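Local coordinates for 6-phosphogluconate dehydrogenase, NAD-binding (Mycolicibacterium smegmatis MC2 155, PDB 6SMT), which catalyses the S-enantioselective reduction of imines with NADPH as the likely hydride donor, at the interface of chains A and B. Sequence-based numbering; all coordinates share one arbitrary frame. Chains: chain A/B, 6-phosphogluconate dehydrogenase, NAD-binding.

Contact 1: the interface of chains A and B. Residues chain A 193, 197, 202, 207, 210-211; chain B 174-175, 178-179.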
ATOM      1  N   ALA A 193     -10.083   3.312   3.407  1.00 12.66           N
ATOM      2  CA  ALA A 193      -9.992   2.943   4.829  1.00 12.96           C
ATOM      3  C   ALA A 193     -10.408   4.148   5.669  1.00 14.11           C
ATOM      4  O   ALA A 193     -11.090   3.986   6.638  1.00 12.94           O
ATOM      5  CB  ALA A 193      -8.614   2.487   5.162  1.00 13.75           C
ATOM      6  N   ALA A 197     -13.533   4.102   8.224  1.00 14.09           N
ATOM      7  CA  ALA A 197     -13.176   4.339   9.624  1.00 13.08           C
ATOM      8  C   ALA A 197     -14.020   5.491  10.142  1.00 14.71           C
ATOM      9  O   ALA A 197     -14.540   5.433  11.280  1.00 15.44           O
ATOM     10  CB  ALA A 197     -11.725   4.644   9.797  1.00 13.12           C
ATOM     11  N   ILE A 202     -14.101   6.605  13.927  1.00 14.52           N
ATOM     12  CA  ILE A 202     -12.631   6.698  14.059  1.00 14.90           C
ATOM     13  C   ILE A 202     -12.125   7.770  13.076  1.00 16.22           C
ATOM     14  O   ILE A 202     -12.143   7.568  11.884  1.00 15.94           O
ATOM     15  CB  ILE A 202     -11.923   5.356  13.792  1.00 14.48           C
ATOM     16  CG1 ILE A 202     -12.451   4.207  14.617  1.00 15.38           C
ATOM     17  CG2 ILE A 202     -10.432   5.489  13.891  1.00 14.88           C
ATOM     18  CD1 ILE A 202     -12.055   2.818  14.075  1.00 16.70           C
ATOM     19  N   LEU A 207      -6.785   7.044  13.592  1.00 15.38           N
ATOM     20  CA  LEU A 207      -6.313   5.856  12.849  1.00 14.78           C
ATOM     21  C   LEU A 207      -4.823   5.911  12.547  1.00 15.44           C
ATOM     22  O   LEU A 207      -4.179   4.852  12.395  1.00 15.44           O
ATOM     23  CB  LEU A 207      -7.114   5.744  11.548  1.00 16.07           C
ATOM     24  CG  LEU A 207      -6.969   4.422  10.820  1.00 15.96           C
ATOM     25  CD1 LEU A 207      -7.687   3.329  11.600  1.00 16.88           C
ATOM     26  CD2 LEU A 207      -7.544   4.530   9.418  1.00 19.05           C
ATOM     27  N   HIS A 210      -1.838   3.753  13.751  1.00 13.67           N
ATOM     28  CA  HIS A 210      -1.991   2.327  13.397  1.00 12.70           C
ATOM     29  C   HIS A 210      -1.797   2.110  11.909  1.00 12.21           C
ATOM     30  O   HIS A 210      -1.280   1.050  11.466  1.00 12.82           O
ATOM     31  CB  HIS A 210      -3.370   1.802  13.869  1.00 13.00           C
ATOM     32  CG  HIS A 210      -3.576   1.992  15.318  1.00 14.31           C
ATOM     33  ND1 HIS A 210      -2.843   1.221  16.227  1.00 15.00           N
ATOM     34  CD2 HIS A 210      -4.247   2.914  16.018  1.00 14.93           C
ATOM     35  CE1 HIS A 210      -3.201   1.646  17.434  1.00 16.16           C
ATOM     36  NE2 HIS A 210      -4.042   2.658  17.355  1.00 16.07           N
ATOM     37  N   ALA A 211      -2.250   3.081  11.079  1.00 12.57           N
ATOM     38  CA  ALA A 211      -1.988   3.003   9.638  1.00 12.24           C
ATOM     39  C   ALA A 211      -0.500   3.047   9.343  1.00 12.76           C
ATOM     40  O   ALA A 211       0.015   2.319   8.486  1.00 13.21           O
ATOM     41  CB  ALA A 211      -2.684   4.133   8.910  1.00 13.52           C
TER
ATOM     42  N   ALA B 174     -13.526  -2.524  14.530  1.00 12.27           N
ATOM     43  CA  ALA B 174     -13.682  -1.389  13.648  1.00 12.45           C
ATOM     44  C   ALA B 174     -12.333  -0.904  13.169  1.00 12.83           C
ATOM     45  O   ALA B 174     -12.178  -0.582  11.946  1.00 13.32           O
ATOM     46  CB  ALA B 174     -14.425  -0.284  14.323  1.00 13.29           C
ATOM     47  N   PHE B 175     -11.334  -0.785  14.054  1.00 11.79           N
ATOM     48  CA  PHE B 175     -10.002  -0.490  13.552  1.00 12.20           C
ATOM     49  C   PHE B 175      -9.536  -1.576  12.591  1.00 12.08           C
ATOM     50  O   PHE B 175      -8.899  -1.274  11.556  1.00 13.37           O
ATOM     51  CB  PHE B 175      -9.003  -0.414  14.728  1.00 11.57           C
ATOM     52  CG  PHE B 175      -9.022   0.879  15.507  1.00 13.37           C
ATOM     53  CD1 PHE B 175      -9.980   1.174  16.471  1.00 14.43           C
ATOM     54  CD2 PHE B 175      -8.045   1.823  15.300  1.00 14.38           C
ATOM     55  CE1 PHE B 175      -9.988   2.393  17.144  1.00 13.93           C
ATOM     56  CE2 PHE B 175      -8.088   3.053  15.957  1.00 15.03           C
ATOM     57  CZ  PHE B 175      -8.983   3.291  16.921  1.00 14.58           C
ATOM     58  N   ALA B 178     -10.725  -1.175   9.045  1.00 12.22           N
ATOM     59  CA  ALA B 178     -10.011  -0.090   8.323  1.00 12.59           C
ATOM     60  C   ALA B 178      -8.594  -0.500   7.959  1.00 12.79           C
ATOM     61  O   ALA B 178      -8.090  -0.303   6.802  1.00 12.72           O
ATOM     62  CB  ALA B 178     -10.013   1.194   9.159  1.00 14.93           C
ATOM     63  N   LEU B 179      -7.854  -1.048   8.896  1.00 11.84           N
ATOM     64  CA  LEU B 179      -6.432  -1.322   8.736  1.00 12.19           C
ATOM     65  C   LEU B 179      -6.238  -2.498   7.788  1.00 11.79           C
ATOM     66  O   LEU B 179      -5.301  -2.509   6.928  1.00 12.22           O
ATOM     67  CB  LEU B 179      -5.811  -1.600  10.087  1.00 12.48           C
ATOM     68  CG  LEU B 179      -5.843  -0.390  11.044  1.00 13.05           C
ATOM     69  CD1 LEU B 179      -5.493  -0.890  12.440  1.00 13.25           C
ATOM     70  CD2 LEU B 179      -4.879   0.694  10.604  1.00 14.30           C
TER
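A:Ile202 lays its CD1 methyl over one face of the B:Phe175 ring, 3.8 Å from the centroid and displaced toward the rim, in a CH-pi contact. The two side chains cross obliquely: A:Ile202 holds CG1 anti to its carbonyl carbon (chi1 -53°), and with the extended chi2 (163°) this puts CD1 over the CD1-CE1 side of the ring, near the backbone N of B:Phe175, while CG2 reaches the far end at CE2 and CZ. CD1 also touches the CB methyl of B:Ala174, one residue earlier on helix 171-199. The imidazole of A:His210 meets the same phenyl ring edge to face, with the planes turned 80° apart; its CD2 lies 3.8 Å from CE2 of B:Phe175. Between these groups A:Leu207, CG anti to the backbone N, sets its CD1 methyl against B:Phe175 CD2, B:Ala178 CB and B:Leu179 CD2. A:Leu207 and B:Leu179 lie alongside, pointing opposite ways, and the leucine of chain B runs on to helix 204-231 of chain A. There B:Leu179 CD1 packs on A:His210 CB at 3.7 Å. The patch is a largely apolar seam of the C-terminal dimer region, mostly between helices, with no polar pair close enough to bond across it. Small residues let the two 171-199 helices lie close: B:Ala178 CB meets A:Ala197 CB at 3.9 Å, and the A:Ala193 CB methyl sits 3.3 Å from the backbone O of B:Ala178.

Contact 2: the interface of chains A and B. Residues chain A 185-186, 188-190, 264; chain B 181-182, 185-186, 189, 264, 268.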
ATOM      1  N   THR A 185      -2.618   2.041  -6.015  1.00 11.44           N
ATOM      2  CA  THR A 185      -3.541   1.035  -5.448  1.00 10.77           C
ATOM      3  C   THR A 185      -3.533   1.179  -3.925  1.00 11.39           C
ATOM      4  O   THR A 185      -4.595   1.164  -3.275  1.00 11.13           O
ATOM      5  CB  THR A 185      -3.171  -0.361  -5.896  1.00 11.64           C
ATOM      6  OG1 THR A 185      -3.199  -0.453  -7.334  1.00 11.98           O
ATOM      7  CG2 THR A 185      -4.124  -1.388  -5.358  1.00 12.52           C
ATOM      8  N   SER A 186      -2.367   1.430  -3.336  0.57 10.86           N
ATOM      9  CA  SER A 186      -2.228   1.633  -1.872  0.57 10.85           C
ATOM     10  C   SER A 186      -2.954   2.912  -1.436  0.57 10.89           C
ATOM     11  O   SER A 186      -3.697   3.041  -0.395  0.57 10.62           O
ATOM     12  CB  SER A 186      -0.771   1.639  -1.497  0.57 11.64           C
ATOM     13  OG  SER A 186      -0.151   0.410  -1.855  0.57 13.58           O
ATOM     14  N   GLY A 188      -5.501   4.276  -3.009  1.00 10.84           N
ATOM     15  CA  GLY A 188      -6.926   3.948  -3.075  1.00 11.66           C
ATOM     16  C   GLY A 188      -7.346   3.182  -1.829  1.00 11.81           C
ATOM     17  O   GLY A 188      -8.431   3.520  -1.291  1.00 13.36           O
ATOM     18  N   GLY A 189      -6.557   2.246  -1.377  1.00 11.19           N
ATOM     19  CA  GLY A 189      -6.933   1.544  -0.154  1.00 12.00           C
ATOM     20  C   GLY A 189      -6.927   2.443   1.057  1.00 12.03           C
ATOM     21  O   GLY A 189      -7.862   2.376   1.897  1.00 12.16           O
ATOM     22  N   PHE A 190      -5.961   3.339   1.151  1.00 10.93           N
ATOM     23  CA  PHE A 190      -5.908   4.269   2.283  1.00 11.25           C
ATOM     24  C   PHE A 190      -7.089   5.205   2.319  1.00 11.74           C
ATOM     25  O   PHE A 190      -7.713   5.414   3.321  1.00 11.79           O
ATOM     26  CB  PHE A 190      -4.597   5.062   2.221  1.00 10.94           C
ATOM     27  CG  PHE A 190      -4.450   6.018   3.377  1.00 11.95           C
ATOM     28  CD1 PHE A 190      -4.228   5.577   4.644  1.00 13.44           C
ATOM     29  CD2 PHE A 190      -4.565   7.386   3.161  1.00 12.73           C
ATOM     30  CE1 PHE A 190      -4.127   6.455   5.730  1.00 14.24           C
ATOM     31  CE2 PHE A 190      -4.426   8.265   4.202  1.00 14.56           C
ATOM     32  CZ  PHE A 190      -4.208   7.795   5.476  1.00 13.92           C
ATOM     33  N   LEU A 264     -12.379  -1.821  -5.034  1.00 13.49           N
ATOM     34  CA  LEU A 264     -11.043  -2.421  -4.989  1.00 13.26           C
ATOM     35  C   LEU A 264     -11.068  -3.754  -4.246  1.00 12.17           C
ATOM     36  O   LEU A 264     -10.513  -4.759  -4.776  1.00 13.25           O
ATOM     37  CB  LEU A 264     -10.007  -1.438  -4.404  1.00 15.03           C
ATOM     38  CG  LEU A 264      -9.418  -0.457  -5.463  1.00 16.40           C
ATOM     39  CD1 LEU A 264     -10.301   0.709  -5.659  1.00 20.06           C
ATOM     40  CD2 LEU A 264      -8.041   0.043  -5.070  1.00 17.20           C
TER
ATOM     41  N   ASP B 181      -8.287  -3.328   5.349  1.00 11.56           N
ATOM     42  CA  ASP B 181      -8.646  -2.731   4.053  1.00 12.90           C
ATOM     43  C   ASP B 181      -7.380  -2.131   3.423  1.00 12.68           C
ATOM     44  O   ASP B 181      -7.026  -2.471   2.280  1.00 12.38           O
ATOM     45  CB  ASP B 181      -9.741  -1.725   4.286  1.00 13.29           C
ATOM     46  CG  ASP B 181     -10.164  -0.881   3.170  1.00 15.73           C
ATOM     47  OD1 ASP B 181      -9.733  -1.155   2.016  1.00 16.27           O
ATOM     48  OD2 ASP B 181     -10.952   0.036   3.435  1.00 16.02           O
ATOM     49  N   LEU B 182      -6.715  -1.269   4.167  1.00 11.84           N
ATOM     50  CA  LEU B 182      -5.427  -0.690   3.669  1.00 11.74           C
ATOM     51  C   LEU B 182      -4.468  -1.806   3.305  1.00 11.34           C
ATOM     52  O   LEU B 182      -3.840  -1.776   2.226  1.00 11.99           O
ATOM     53  CB  LEU B 182      -4.892   0.234   4.736  1.00 11.68           C
ATOM     54  CG  LEU B 182      -3.468   0.706   4.525  1.00 12.79           C
ATOM     55  CD1 LEU B 182      -3.366   1.487   3.236  1.00 14.19           C
ATOM     56  CD2 LEU B 182      -2.944   1.449   5.705  1.00 14.88           C
ATOM     57  N   THR B 185      -5.594  -4.210   0.267  1.00 10.87           N
ATOM     58  CA  THR B 185      -5.622  -3.452  -0.980  1.00 10.76           C
ATOM     59  C   THR B 185      -4.191  -3.285  -1.469  1.00 11.06           C
ATOM     60  O   THR B 185      -3.893  -3.450  -2.649  1.00 10.76           O
ATOM     61  CB  THR B 185      -6.375  -2.162  -0.821  1.00 11.37           C
ATOM     62  OG1 THR B 185      -7.725  -2.430  -0.357  1.00 12.02           O
ATOM     63  CG2 THR B 185      -6.463  -1.421  -2.127  1.00 12.26           C
ATOM     64  N   SER B 186      -3.298  -2.932  -0.532  0.59 10.93           N
ATOM     65  CA  SER B 186      -1.867  -2.738  -0.858  0.59 11.37           C
ATOM     66  C   SER B 186      -1.268  -4.042  -1.377  0.59 11.50           C
ATOM     67  O   SER B 186      -0.521  -4.030  -2.387  0.59 11.93           O
ATOM     68  CB  SER B 186      -1.143  -2.200   0.367  0.59 11.86           C
ATOM     69  OG  SER B 186      -1.658  -0.923   0.769  0.59 12.52           O
ATOM     70  N   GLY B 189      -2.337  -4.624  -4.882  1.00 11.58           N
ATOM     71  CA  GLY B 189      -1.514  -3.769  -5.753  1.00 11.28           C
ATOM     72  C   GLY B 189      -0.155  -4.364  -5.977  1.00 12.05           C
ATOM     73  O   GLY B 189       0.371  -4.347  -7.114  1.00 12.22           O
ATOM     74  N   LEU B 264      -8.454  -3.572  -9.852  1.00 13.29           N
ATOM     75  CA  LEU B 264      -8.286  -2.615  -8.767  1.00 13.09           C
ATOM     76  C   LEU B 264      -8.073  -1.219  -9.343  1.00 12.34           C
ATOM     77  O   LEU B 264      -8.705  -0.244  -8.909  1.00 12.97           O
ATOM     78  CB  LEU B 264      -7.176  -2.998  -7.783  1.00 14.70           C
ATOM     79  CG  LEU B 264      -7.638  -3.940  -6.634  1.00 15.82           C
ATOM     80  CD1 LEU B 264      -7.700  -5.294  -7.185  1.00 18.66           C
ATOM     81  CD2 LEU B 264      -6.787  -3.826  -5.416  1.00 17.88           C
ATOM     82  N   PHE B 268     -10.327   2.318  -9.061  1.00 13.27           N
ATOM     83  CA  PHE B 268      -9.751   3.609  -8.669  1.00 13.13           C
ATOM     84  C   PHE B 268     -10.004   4.690  -9.719  1.00 13.66           C
ATOM     85  O   PHE B 268     -10.325   5.820  -9.378  1.00 13.53           O
ATOM     86  CB  PHE B 268      -8.246   3.409  -8.390  1.00 12.70           C
ATOM     87  CG  PHE B 268      -7.575   4.619  -7.789  1.00 12.32           C
ATOM     88  CD1 PHE B 268      -7.912   5.107  -6.533  1.00 13.84           C
ATOM     89  CD2 PHE B 268      -6.567   5.245  -8.507  1.00 13.49           C
ATOM     90  CE1 PHE B 268      -7.280   6.222  -6.012  1.00 13.63           C
ATOM     91  CE2 PHE B 268      -5.924   6.332  -7.952  1.00 13.02           C
ATOM     92  CZ  PHE B 268      -6.265   6.809  -6.737  1.00 13.10           C
TER
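A:Thr185 and B:Thr185 face each other where the two copies of helix 171-199 lie side by side, running antiparallel, within the all-helical C-terminal region typical of imine reductases and their beta-hydroxyacid dehydrogenase relatives. B:Thr185 can be followed outward. CB of B:Thr185 lies 3.8 Å from CA of A:Gly189, which, having no side chain, probably lets the threonine approach the helix backbone. From CB the two branches part. The hydroxyl OG1 of B:Thr185, anti to the carbonyl carbon (chi1 -57°), turns back along its own helix and donates to the backbone O of B:Asp181 at 2.7 Å. The C=O...donor angle is 144°, with the donor tilted 32° from the carbonyl plane, and a weak second bond runs to the carboxylate OD1 of B:Asp181. With the hydroxyl occupied inside its own chain, the methyl CG2, anti to the backbone N, is the tip that enters chain A. CG2 of B:Thr185 touches CA of A:Gly189, comes within 3.4 Å of the carbonyl O of A:Thr185, and packs on CD2 of A:Leu264, whose side chain stands roughly perpendicular to it. CG2 of B:Thr185 is 4.0 Å from its twin, CG2 of A:Thr185. A:Leu264 and B:Leu264 meet at a slant, each setting CG against the other's backbone O. Beside them B:Phe268 brings its ring carbon CE1 to CA of A:Gly188 at 3.7 Å. Toward the other end of the patch, the hydroxyls of A:Ser186 and B:Ser186 approach tip to tip, OG to OG 3.3 Å, in a weak hydrogen bond of undecided direction. B:Ser186 OG donates to the backbone O of B:Leu182, which should help fix its rotation; with that hydrogen so used, it could accept from A:Ser186. Farther along, B:Leu182 presses CD1 against the backbone N and CA of A:Phe190.

The centres of the C-alpha atoms of contact 1 and contact 2 lie about 14 Å apart, and helix 171-199 of both chains, paired antiparallel, runs through each. On chain B, residues 174-179 serve contact 1 and 181-189 continue into contact 2; on chain A, 185-190 belong to contact 2 and 193-197 to contact 1. Helix 204-231 joins at contact 1 and helix 263-280 at contact 2. Contact 2 pairs equivalent residues and so lies at the two-fold axis, whereas contact 1 is off it and has a twin with the chains exchanged. This continuous helical seam is consistent with a stable dimer.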